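PDB 5U1T: separin from Saccharomyces cerevisiae, which cleaves the cohesin subunit SCC1 as a caspase-like cysteine protease at the onset of anaphase, is held inactive by securin for most of the cell cycle, and promotes spindle elongation. Local coordinates for residues H152-F157 / N240-S245; L180-V185 / V191-K196; D811-S816 / T846-L851; C1366-W1371 / M1502-K1507. All blocks are in the same frame, centred on the assembly; numbering follows the deposited sequence.

Interaction 1 of 4, residues H152-F157 / N240-S245; sequences HILELF and NSFYLS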
# COMPACT_ATOMS: atom_id res chain seq x y z
N HIS A 152 25.54 58.98 -32.94
CA HIS A 152 25.37 58.03 -31.85
C HIS A 152 25.63 58.66 -30.49
O HIS A 152 24.99 58.32 -29.49
CB HIS A 152 26.28 56.83 -32.04
CG HIS A 152 26.14 56.22 -33.39
ND1 HIS A 152 24.91 55.93 -33.95
CD2 HIS A 152 27.07 55.83 -34.30
CE1 HIS A 152 25.09 55.39 -35.14
NE2 HIS A 152 26.39 55.32 -35.37
N ILE A 153 26.60 59.57 -30.44
CA ILE A 153 26.93 60.22 -29.19
C ILE A 153 25.81 61.17 -28.84
O ILE A 153 25.43 61.29 -27.67
CB ILE A 153 28.27 60.93 -29.29
CG1 ILE A 153 29.38 59.90 -29.16
CG2 ILE A 153 28.42 61.95 -28.20
CD1 ILE A 153 30.64 60.32 -29.80
N LEU A 154 25.24 61.81 -29.85
CA LEU A 154 24.09 62.66 -29.63
C LEU A 154 22.89 61.82 -29.16
O LEU A 154 22.26 62.16 -28.17
CB LEU A 154 23.74 63.45 -30.89
CG LEU A 154 24.77 64.53 -31.27
CD1 LEU A 154 24.36 65.31 -32.52
CD2 LEU A 154 25.05 65.48 -30.11
N GLU A 155 22.61 60.71 -29.85
CA GLU A 155 21.49 59.82 -29.50
C GLU A 155 21.58 59.32 -28.04
O GLU A 155 20.60 59.35 -27.29
CB GLU A 155 21.44 58.62 -30.47
CG GLU A 155 20.71 57.38 -29.94
CD GLU A 155 19.18 57.54 -29.87
OE1 GLU A 155 18.51 56.59 -29.37
OE2 GLU A 155 18.66 58.59 -30.30
N LEU A 156 22.77 58.88 -27.68
CA LEU A 156 23.14 58.56 -26.31
C LEU A 156 22.71 59.64 -25.33
O LEU A 156 21.90 59.40 -24.44
CB LEU A 156 24.66 58.37 -26.22
CG LEU A 156 25.24 58.22 -24.82
CD1 LEU A 156 24.73 56.91 -24.30
CD2 LEU A 156 26.75 58.26 -24.85
N PHE A 157 23.26 60.83 -25.51
CA PHE A 157 23.06 61.89 -24.54
C PHE A 157 21.67 62.49 -24.66
O PHE A 157 21.12 62.95 -23.66
CB PHE A 157 24.15 62.93 -24.68
CG PHE A 157 25.44 62.56 -23.97
CD1 PHE A 157 25.52 62.61 -22.58
CD2 PHE A 157 26.55 62.14 -24.68
CE1 PHE A 157 26.70 62.27 -21.92
CE2 PHE A 157 27.72 61.80 -24.02
CZ PHE A 157 27.80 61.87 -22.64
N ASN A 240 15.86 69.85 -29.72
CA ASN A 240 14.71 69.90 -28.83
C ASN A 240 14.93 69.10 -27.56
O ASN A 240 14.74 69.61 -26.46
CB ASN A 240 13.45 69.41 -29.53
CG ASN A 240 12.20 69.68 -28.72
OD1 ASN A 240 11.74 70.82 -28.64
ND2 ASN A 240 11.63 68.63 -28.12
N SER A 241 15.35 67.85 -27.73
CA SER A 241 15.62 66.97 -26.59
C SER A 241 16.61 67.61 -25.62
O SER A 241 16.34 67.72 -24.42
CB SER A 241 16.14 65.61 -27.08
OG SER A 241 16.17 64.64 -26.03
N PHE A 242 17.74 68.07 -26.15
CA PHE A 242 18.81 68.65 -25.33
C PHE A 242 18.37 69.86 -24.52
O PHE A 242 18.63 69.93 -23.31
CB PHE A 242 19.98 69.03 -26.21
CG PHE A 242 20.86 67.89 -26.55
CD1 PHE A 242 20.60 67.10 -27.66
CD2 PHE A 242 21.96 67.58 -25.77
CE1 PHE A 242 21.42 66.04 -27.99
CE2 PHE A 242 22.78 66.52 -26.09
CZ PHE A 242 22.51 65.75 -27.19
N TYR A 243 17.73 70.82 -25.19
CA TYR A 243 17.28 72.06 -24.57
C TYR A 243 16.28 71.76 -23.47
O TYR A 243 16.34 72.34 -22.39
CB TYR A 243 16.69 73.01 -25.62
CG TYR A 243 16.03 74.28 -25.08
CD1 TYR A 243 14.69 74.30 -24.70
CD2 TYR A 243 16.75 75.47 -24.98
CE1 TYR A 243 14.09 75.46 -24.21
CE2 TYR A 243 16.15 76.63 -24.49
CZ TYR A 243 14.82 76.62 -24.11
OH TYR A 243 14.23 77.78 -23.63
N LEU A 244 15.34 70.85 -23.74
CA LEU A 244 14.35 70.47 -22.75
C LEU A 244 15.01 70.01 -21.46
O LEU A 244 14.62 70.42 -20.38
CB LEU A 244 13.44 69.36 -23.29
CG LEU A 244 12.41 69.75 -24.36
CD1 LEU A 244 11.49 68.57 -24.67
CD2 LEU A 244 11.61 70.98 -23.93
N SER A 245 16.02 69.16 -21.58
CA SER A 245 16.75 68.68 -20.41
C SER A 245 17.54 69.81 -19.76
O SER A 245 17.69 69.85 -18.54
CB SER A 245 17.68 67.54 -20.79
OG SER A 245 16.94 66.47 -21.35
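Phe157 and Phe242 mark the closest backbone approach between helix 146-158 and helix 236-250, with their CA atoms 8.0 Å apart. The ring of Phe242 reaches across that gap and touches both Leu154 and Phe157. Its first torsion (chi1 -81°) sets CG beside the backbone N and opposite the carbonyl carbon, and the far end of the ring leads. Phe242 CZ goes deepest, coming within 3.7 Å of Leu154 O in the backbone. The same CZ is 3.9 Å from Leu154 CD2, and the two side chains cross at about a right angle. On the next turn of the helix, Phe157 CB sits 4.1 Å from Phe242 CE2, while the Phe157 ring itself heads off toward helices 129-142 and 172-185. Leu192 of helix 190-203 also packs on Phe242. With an alanine in place of Phe242, a gap would probably open between the two helices, leaving Leu154 CD2 and Phe157 CB without a partner on this side. Polar linkage comes just beyond, where Ser241 OG hydrogen-bonds Ser158 OG. Across the two segments there is no hydrogen bond, so this buried contact in the helical domain depends on shape and the burial of apolar surface.

Interaction 2 of 4, residues L180-V185 / V191-K196; sequences LSFFSV and VLFGLK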
# COMPACT_ATOMS: atom_id res chain seq x y z
N LEU A 180 32.38 68.07 -21.74
CA LEU A 180 33.05 69.30 -22.04
C LEU A 180 34.11 69.04 -23.05
O LEU A 180 34.30 69.82 -23.96
CB LEU A 180 33.70 69.85 -20.79
CG LEU A 180 34.53 71.08 -21.08
CD1 LEU A 180 33.59 72.24 -21.28
CD2 LEU A 180 35.49 71.36 -19.94
N SER A 181 34.81 67.93 -22.91
CA SER A 181 35.86 67.63 -23.84
C SER A 181 35.32 67.29 -25.22
O SER A 181 35.96 67.54 -26.21
CB SER A 181 36.80 66.58 -23.28
OG SER A 181 36.45 65.32 -23.77
N PHE A 182 34.14 66.71 -25.29
CA PHE A 182 33.53 66.45 -26.57
C PHE A 182 33.12 67.77 -27.17
O PHE A 182 33.29 68.01 -28.35
CB PHE A 182 32.34 65.52 -26.42
CG PHE A 182 32.66 64.09 -26.68
CD1 PHE A 182 33.54 63.41 -25.88
CD2 PHE A 182 32.11 63.45 -27.75
CE1 PHE A 182 33.86 62.11 -26.12
CE2 PHE A 182 32.42 62.13 -28.00
CZ PHE A 182 33.29 61.47 -27.19
N PHE A 183 32.59 68.65 -26.34
CA PHE A 183 32.16 69.95 -26.77
C PHE A 183 33.34 70.66 -27.35
O PHE A 183 33.25 71.32 -28.37
CB PHE A 183 31.66 70.72 -25.57
CG PHE A 183 31.65 72.20 -25.76
CD1 PHE A 183 30.69 72.80 -26.52
CD2 PHE A 183 32.58 72.98 -25.12
CE1 PHE A 183 30.66 74.16 -26.67
CE2 PHE A 183 32.57 74.34 -25.26
CZ PHE A 183 31.61 74.93 -26.04
N SER A 184 34.47 70.52 -26.70
CA SER A 184 35.69 71.14 -27.18
C SER A 184 36.09 70.68 -28.59
O SER A 184 36.26 71.50 -29.49
CB SER A 184 36.84 70.87 -26.21
OG SER A 184 38.08 71.03 -26.87
N VAL A 185 36.22 69.36 -28.79
CA VAL A 185 36.82 68.85 -30.03
C VAL A 185 35.86 68.76 -31.22
O VAL A 185 36.31 68.66 -32.35
CB VAL A 185 37.43 67.45 -29.84
CG1 VAL A 185 38.60 67.49 -28.90
CG2 VAL A 185 36.38 66.49 -29.35
N VAL A 191 26.74 73.62 -29.50
CA VAL A 191 25.60 74.03 -28.69
C VAL A 191 24.99 72.85 -27.92
O VAL A 191 24.76 72.95 -26.71
CB VAL A 191 24.51 74.69 -29.56
CG1 VAL A 191 24.37 73.97 -30.88
CG2 VAL A 191 23.17 74.71 -28.83
N LEU A 192 24.73 71.75 -28.62
CA LEU A 192 24.12 70.56 -28.01
C LEU A 192 24.92 70.04 -26.83
O LEU A 192 24.37 69.75 -25.77
CB LEU A 192 23.95 69.46 -29.05
CG LEU A 192 22.86 69.77 -30.08
CD1 LEU A 192 22.68 68.60 -31.04
CD2 LEU A 192 21.57 70.10 -29.37
N PHE A 193 26.23 69.92 -27.03
CA PHE A 193 27.12 69.54 -25.95
C PHE A 193 27.11 70.58 -24.83
O PHE A 193 26.94 70.22 -23.66
CB PHE A 193 28.53 69.34 -26.48
CG PHE A 193 28.68 68.08 -27.29
CD1 PHE A 193 28.42 68.08 -28.65
CD2 PHE A 193 29.06 66.89 -26.68
CE1 PHE A 193 28.55 66.91 -29.40
CE2 PHE A 193 29.19 65.72 -27.43
CZ PHE A 193 28.93 65.74 -28.78
N GLY A 194 27.30 71.86 -25.20
CA GLY A 194 27.16 72.96 -24.25
C GLY A 194 25.93 72.85 -23.37
O GLY A 194 26.03 72.84 -22.15
N LEU A 195 24.76 72.76 -23.99
CA LEU A 195 23.50 72.61 -23.27
C LEU A 195 23.54 71.46 -22.27
O LEU A 195 23.11 71.61 -21.12
CB LEU A 195 22.35 72.40 -24.26
CG LEU A 195 21.88 73.60 -25.09
CD1 LEU A 195 21.13 73.14 -26.33
CD2 LEU A 195 20.98 74.49 -24.26
N LYS A 196 24.04 70.30 -22.71
CA LYS A 196 24.10 69.12 -21.86
C LYS A 196 25.06 69.32 -20.69
O LYS A 196 24.76 68.92 -19.56
CB LYS A 196 24.53 67.89 -22.67
CG LYS A 196 24.58 66.59 -21.86
CD LYS A 196 23.23 66.26 -21.26
CE LYS A 196 22.19 66.00 -22.32
NZ LYS A 196 20.88 65.58 -21.75
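Phe182, Phe183 and Phe193 fill the interface of a helical hairpin: helix 172-185 turns tightly into helix 190-203, which runs back antiparallel beside it. The local axes approach to 8.6 Å, with 160° between their directions. Phe183 and Phe193 face each other at the closest backbone point, their CA atoms 5.1 Å apart.

The aromatic pairing involves Phe182 and Phe193. Their planes are 26° from parallel, but the rings are slid so far apart, with centroids at 6.0 Å, that they barely overlap. The nearest touch is at one corner of Phe193, whose CE2 lies 3.3 Å from Phe182 CB, with Phe182 CD2 a little further off. The backbone joins in as well: the carbonyl carbon of Phe182 lies over one face of the Phe193 ring, toward its rim.

The aliphatic contact is between the two beta carbons, Phe183 CB and Phe193 CB, 3.5 Å apart. From there the side chains run past each other in opposite directions. With CG anti to its own N (chi1 159°), the Phe183 ring swings over to the Gly194 side, where it also meets Phe220 and makes a cation-pi contact with Lys190.

Around the hairpin, Phe182 continues into Leu137, Val146 and Ile153 of the neighbouring helices, and Phe193 packs on Leu154. On the outer side, Ser181 touches the backbone of another protein chain.

Gly194 presents bare backbone to the hairpin partner: Phe183 CD1 rests 3.8 Å from Gly194 N.

Interaction 3 of 4, residues D811-S816 / T846-L851; sequences DCEFYS and TEQTCL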
# COMPACT_ATOMS: atom_id res chain seq x y z
N ASP A 811 -8.28 -23.10 2.69
CA ASP A 811 -8.10 -21.78 2.10
C ASP A 811 -6.80 -21.16 2.54
O ASP A 811 -6.23 -20.33 1.84
CB ASP A 811 -9.24 -20.85 2.47
CG ASP A 811 -10.57 -21.33 1.94
OD1 ASP A 811 -10.91 -20.96 0.80
OD2 ASP A 811 -11.27 -22.07 2.66
N CYS A 812 -6.34 -21.54 3.72
CA CYS A 812 -5.11 -21.01 4.26
C CYS A 812 -3.93 -21.50 3.45
O CYS A 812 -3.02 -20.74 3.12
CB CYS A 812 -4.96 -21.39 5.73
SG CYS A 812 -5.93 -20.35 6.84
N GLU A 813 -3.97 -22.79 3.12
CA GLU A 813 -2.94 -23.36 2.28
C GLU A 813 -2.89 -22.63 0.96
O GLU A 813 -1.82 -22.34 0.45
CB GLU A 813 -3.17 -24.84 2.06
CG GLU A 813 -2.74 -25.71 3.21
CD GLU A 813 -1.28 -25.53 3.58
OE1 GLU A 813 -1.00 -24.86 4.59
OE2 GLU A 813 -0.41 -26.09 2.87
N PHE A 814 -4.06 -22.33 0.39
CA PHE A 814 -4.11 -21.71 -0.92
C PHE A 814 -3.46 -20.33 -0.89
O PHE A 814 -2.61 -19.99 -1.73
CB PHE A 814 -5.55 -21.60 -1.42
CG PHE A 814 -5.66 -20.95 -2.77
CD1 PHE A 814 -5.77 -19.56 -2.89
CD2 PHE A 814 -5.65 -21.71 -3.92
CE1 PHE A 814 -5.86 -18.95 -4.15
CE2 PHE A 814 -5.75 -21.11 -5.17
CZ PHE A 814 -5.85 -19.72 -5.28
N TYR A 815 -3.89 -19.53 0.08
CA TYR A 815 -3.44 -18.16 0.18
C TYR A 815 -1.98 -18.09 0.56
O TYR A 815 -1.22 -17.31 -0.02
CB TYR A 815 -4.32 -17.42 1.17
CG TYR A 815 -5.62 -17.05 0.53
CD1 TYR A 815 -5.64 -16.38 -0.67
CD2 TYR A 815 -6.84 -17.41 1.10
CE1 TYR A 815 -6.82 -16.03 -1.28
CE2 TYR A 815 -8.04 -17.07 0.49
CZ TYR A 815 -8.02 -16.38 -0.70
OH TYR A 815 -9.19 -16.03 -1.34
N SER A 816 -1.58 -18.92 1.52
CA SER A 816 -0.21 -18.90 1.99
C SER A 816 0.71 -19.27 0.85
O SER A 816 1.80 -18.72 0.71
CB SER A 816 -0.01 -19.84 3.20
OG SER A 816 0.15 -21.19 2.80
N THR A 846 -0.35 -24.51 11.78
CA THR A 846 -0.71 -25.72 11.05
C THR A 846 0.29 -26.84 11.33
O THR A 846 0.19 -27.94 10.78
CB THR A 846 -0.79 -25.48 9.55
OG1 THR A 846 0.40 -24.82 9.12
CG2 THR A 846 -1.98 -24.61 9.22
N GLU A 847 1.26 -26.54 12.18
CA GLU A 847 2.21 -27.53 12.66
C GLU A 847 2.99 -28.19 11.55
O GLU A 847 3.43 -29.32 11.69
CB GLU A 847 1.49 -28.61 13.47
CG GLU A 847 0.97 -28.12 14.81
CD GLU A 847 0.13 -29.17 15.54
OE1 GLU A 847 -0.46 -28.85 16.60
OE2 GLU A 847 0.05 -30.33 15.05
N GLN A 848 3.18 -27.48 10.44
CA GLN A 848 4.02 -28.01 9.38
C GLN A 848 5.46 -27.76 9.76
O GLN A 848 6.08 -26.84 9.24
CB GLN A 848 3.67 -27.37 8.05
CG GLN A 848 2.19 -27.14 7.92
CD GLN A 848 1.80 -26.65 6.56
OE1 GLN A 848 0.93 -25.79 6.41
NE2 GLN A 848 2.42 -27.22 5.53
N THR A 849 5.99 -28.58 10.65
CA THR A 849 7.18 -28.20 11.38
C THR A 849 8.43 -28.02 10.50
O THR A 849 9.36 -27.33 10.90
CB THR A 849 7.47 -29.22 12.52
OG1 THR A 849 8.23 -30.32 12.03
CG2 THR A 849 6.18 -29.71 13.15
N CYS A 850 8.45 -28.59 9.30
CA CYS A 850 9.63 -28.42 8.43
C CYS A 850 9.70 -27.01 7.81
O CYS A 850 10.73 -26.34 7.88
CB CYS A 850 9.63 -29.50 7.34
SG CYS A 850 10.93 -29.32 6.03
N LEU A 851 8.60 -26.58 7.20
CA LEU A 851 8.49 -25.23 6.66
C LEU A 851 8.66 -24.21 7.77
O LEU A 851 9.23 -23.13 7.56
CB LEU A 851 7.14 -25.03 5.97
CG LEU A 851 7.08 -25.65 4.57
CD1 LEU A 851 5.68 -25.55 3.99
CD2 LEU A 851 8.11 -25.00 3.67
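Glu813, on helix 809-825, and Gln848, in the bend between helices 829-845 and 849-863, are the two residues that meet here. The nearest backbone pair is Glu813 and Thr846, whose CA atoms are 9.4 Å apart, so long side chains have to bridge the space. Thr846 follows helix 829-845, and its OG1 hydrogen-bonds back to Tyr842 O. Glu847 comes next with a positive phi (59°), which ends that helix in a Schellman motif, and its carboxylate forms a salt bridge with Lys1507. Gln848 is at the N-cap position of helix 849-863 and at the centre of an inverse gamma turn. Its side chain, extended beyond CG, meets Glu813 coming from the opposite direction, with carboxylate and amide planes 54° apart. The amide is probably turned over in the model; with it turned back, the 2.8 Å between Glu813 OE1 and the atom modelled as Gln848 OE1 may be a hydrogen bond. Glu813 gets there by a bend at chi2 (-57°), and its OE1 is hydrogen-bonded to Tyr842 OH. Replacing Glu813 by an alanine would probably leave the Tyr842 hydroxyl without this mate and cost Gln848 one polar neighbour. Further on, Leu851 packs on Tyr843. The bend joins helices 829-845 and 849-863 and lies beside helix 809-825, with Tyr1505 and Leu1508 of a protease-domain loop against it, while another protein chain contacts Asp811, Phe814 and Tyr815 on helix 809-825.

Interaction 4 of 4, residues C1366-W1371 / M1502-K1507; sequences CHLFPW and MKYYGK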
# COMPACT_ATOMS: atom_id res chain seq x y z
N CYS A 1366 -10.47 -37.14 16.06
CA CYS A 1366 -10.59 -38.57 16.30
C CYS A 1366 -10.98 -39.37 15.06
O CYS A 1366 -11.05 -40.60 15.10
CB CYS A 1366 -11.62 -38.84 17.40
SG CYS A 1366 -11.18 -38.21 19.04
N HIS A 1367 -11.23 -38.69 13.95
CA HIS A 1367 -11.67 -39.34 12.73
C HIS A 1367 -10.78 -40.47 12.22
O HIS A 1367 -11.28 -41.51 11.77
CB HIS A 1367 -11.81 -38.32 11.63
CG HIS A 1367 -11.79 -38.91 10.26
ND1 HIS A 1367 -12.94 -39.29 9.61
CD2 HIS A 1367 -10.77 -39.20 9.43
CE1 HIS A 1367 -12.62 -39.78 8.42
NE2 HIS A 1367 -11.31 -39.74 8.29
N LEU A 1368 -9.46 -40.28 12.26
CA LEU A 1368 -8.54 -41.26 11.69
C LEU A 1368 -8.62 -42.63 12.34
O LEU A 1368 -8.36 -43.62 11.67
CB LEU A 1368 -7.09 -40.77 11.76
CG LEU A 1368 -6.39 -40.56 13.12
CD1 LEU A 1368 -4.85 -40.57 12.96
CD2 LEU A 1368 -6.86 -39.28 13.80
N PHE A 1369 -8.95 -42.70 13.62
CA PHE A 1369 -9.00 -43.99 14.31
C PHE A 1369 -10.17 -44.83 13.81
O PHE A 1369 -11.30 -44.35 13.71
CB PHE A 1369 -9.09 -43.82 15.83
CG PHE A 1369 -7.79 -43.42 16.47
CD1 PHE A 1369 -6.80 -44.37 16.72
CD2 PHE A 1369 -7.54 -42.09 16.82
CE1 PHE A 1369 -5.58 -44.01 17.31
CE2 PHE A 1369 -6.32 -41.72 17.42
CZ PHE A 1369 -5.34 -42.68 17.66
N PRO A 1370 -9.90 -46.10 13.49
CA PRO A 1370 -10.96 -47.03 13.08
C PRO A 1370 -11.73 -47.54 14.30
O PRO A 1370 -11.64 -48.72 14.63
CB PRO A 1370 -10.19 -48.15 12.39
CG PRO A 1370 -8.86 -48.15 13.09
CD PRO A 1370 -8.57 -46.72 13.46
N TRP A 1371 -12.49 -46.65 14.94
CA TRP A 1371 -13.18 -46.98 16.18
C TRP A 1371 -14.04 -48.22 16.03
O TRP A 1371 -14.08 -49.09 16.92
CB TRP A 1371 -14.05 -45.80 16.65
CG TRP A 1371 -13.27 -44.58 16.96
CD1 TRP A 1371 -13.24 -43.43 16.25
CD2 TRP A 1371 -12.37 -44.40 18.07
NE1 TRP A 1371 -12.40 -42.54 16.84
CE2 TRP A 1371 -11.85 -43.10 17.95
CE3 TRP A 1371 -11.98 -45.19 19.15
CZ2 TRP A 1371 -10.94 -42.58 18.88
CZ3 TRP A 1371 -11.07 -44.67 20.07
CH2 TRP A 1371 -10.57 -43.38 19.93
N MET A 1502 -8.37 -37.93 5.45
CA MET A 1502 -8.35 -36.49 5.68
C MET A 1502 -6.93 -36.00 5.89
O MET A 1502 -6.19 -36.58 6.68
CB MET A 1502 -9.20 -36.13 6.89
CG MET A 1502 -10.67 -36.31 6.64
SD MET A 1502 -11.69 -34.97 7.25
CE MET A 1502 -11.90 -35.47 8.96
N LYS A 1503 -6.55 -34.94 5.17
CA LYS A 1503 -5.27 -34.30 5.40
C LYS A 1503 -5.35 -33.43 6.65
O LYS A 1503 -6.26 -32.62 6.78
CB LYS A 1503 -4.85 -33.46 4.18
CG LYS A 1503 -4.53 -34.27 2.92
CD LYS A 1503 -4.14 -33.35 1.71
CE LYS A 1503 -3.78 -34.10 0.40
NZ LYS A 1503 -3.42 -33.21 -0.79
N TYR A 1504 -4.42 -33.60 7.58
CA TYR A 1504 -4.45 -32.88 8.85
C TYR A 1504 -3.49 -31.67 8.92
O TYR A 1504 -2.34 -31.75 8.49
CB TYR A 1504 -4.13 -33.84 9.99
CG TYR A 1504 -5.27 -34.70 10.48
CD1 TYR A 1504 -5.52 -35.96 9.92
CD2 TYR A 1504 -6.09 -34.28 11.52
CE1 TYR A 1504 -6.56 -36.76 10.38
CE2 TYR A 1504 -7.12 -35.06 11.99
CZ TYR A 1504 -7.36 -36.31 11.42
OH TYR A 1504 -8.39 -37.10 11.91
N TYR A 1505 -3.96 -30.56 9.51
CA TYR A 1505 -3.19 -29.32 9.57
C TYR A 1505 -3.15 -28.66 10.96
O TYR A 1505 -3.70 -27.57 11.14
CB TYR A 1505 -3.75 -28.30 8.58
CG TYR A 1505 -3.62 -28.73 7.14
CD1 TYR A 1505 -2.45 -28.47 6.41
CD2 TYR A 1505 -4.66 -29.39 6.50
CE1 TYR A 1505 -2.33 -28.85 5.10
CE2 TYR A 1505 -4.55 -29.77 5.18
CZ TYR A 1505 -3.39 -29.51 4.48
OH TYR A 1505 -3.30 -29.90 3.16
N GLY A 1506 -2.49 -29.31 11.91
CA GLY A 1506 -2.35 -28.80 13.26
C GLY A 1506 -3.64 -28.33 13.87
O GLY A 1506 -4.61 -29.09 13.97
N LYS A 1507 -3.67 -27.06 14.27
CA LYS A 1507 -4.78 -26.50 15.01
C LYS A 1507 -5.89 -26.00 14.13
O LYS A 1507 -6.82 -25.34 14.58
CB LYS A 1507 -4.29 -25.39 15.92
CG LYS A 1507 -3.22 -25.85 16.89
CD LYS A 1507 -2.57 -24.68 17.61
CE LYS A 1507 -1.22 -25.11 18.20
NZ LYS A 1507 -0.33 -25.71 17.14
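His1367 meets Met1502 over the face of its ring and Tyr1504 at its edge. The chain of Met1502 bends at chi2 and chi3, bringing CE over the imidazole at 3.9 Å from the centroid and 20° off the ring normal, a CH-pi contact, with CG beside the NE2 corner. Tyr1504 OH comes in close to the imidazole plane, 3.6 Å from His1367 CB. The imidazole is turned to meet both by a first torsion that puts CG anti to the backbone N (chi1 160°), and Tyr1588 OH and, weakly, Ala1500 O bind its nitrogens.

Leu1368 approaches Tyr1504 obliquely, with CD2 lying 3.8 Å from Tyr1504 CZ. Its backbone takes part too: Leu1368 N gives a weak, bent hydrogen bond to Tyr1504 OH, 3.4 Å long with an angle of 136°. The stronger partner of that hydroxyl is Ser1364 O.

A type I turn from Cys1366 to Phe1369 presents His1367 and Leu1368, and Trp1371 NE1 braces it with a 2.9 Å hydrogen bond to Cys1366 O. Two loops of the caspase-like protease domain are joined here, one after strand 1353-1362 and the other after strand 1492-1494, the loop in which the probable catalytic Cys1497 also lies.

Chemically the contact is mixed: apolar groups lie against a histidine face and a phenol, while the polar atoms of both rings find their main partners outside the two segments.

Overall arrangement
Following the chain from its N terminus, interaction 1 closes a loop of 82 residues, and nested inside it interaction 2 closes a tight turn of five. The two touch directly, as Phe242 lies against Leu192 and Lys196, so helices 146-158, 172-185, 190-203 and 236-250 form one packed group near the far end of the helical domain. Interaction 3 follows in series, closing a loop of 29 residues, almost all helix, its centre about 97 Å from that of interaction 1. Interaction 4 comes last, closing 130 residues between two loops of the protease domain, its centre about 17 Å from that of interaction 3. The salt bridge Glu847-Lys1507 links these two, tying helices to protease domain.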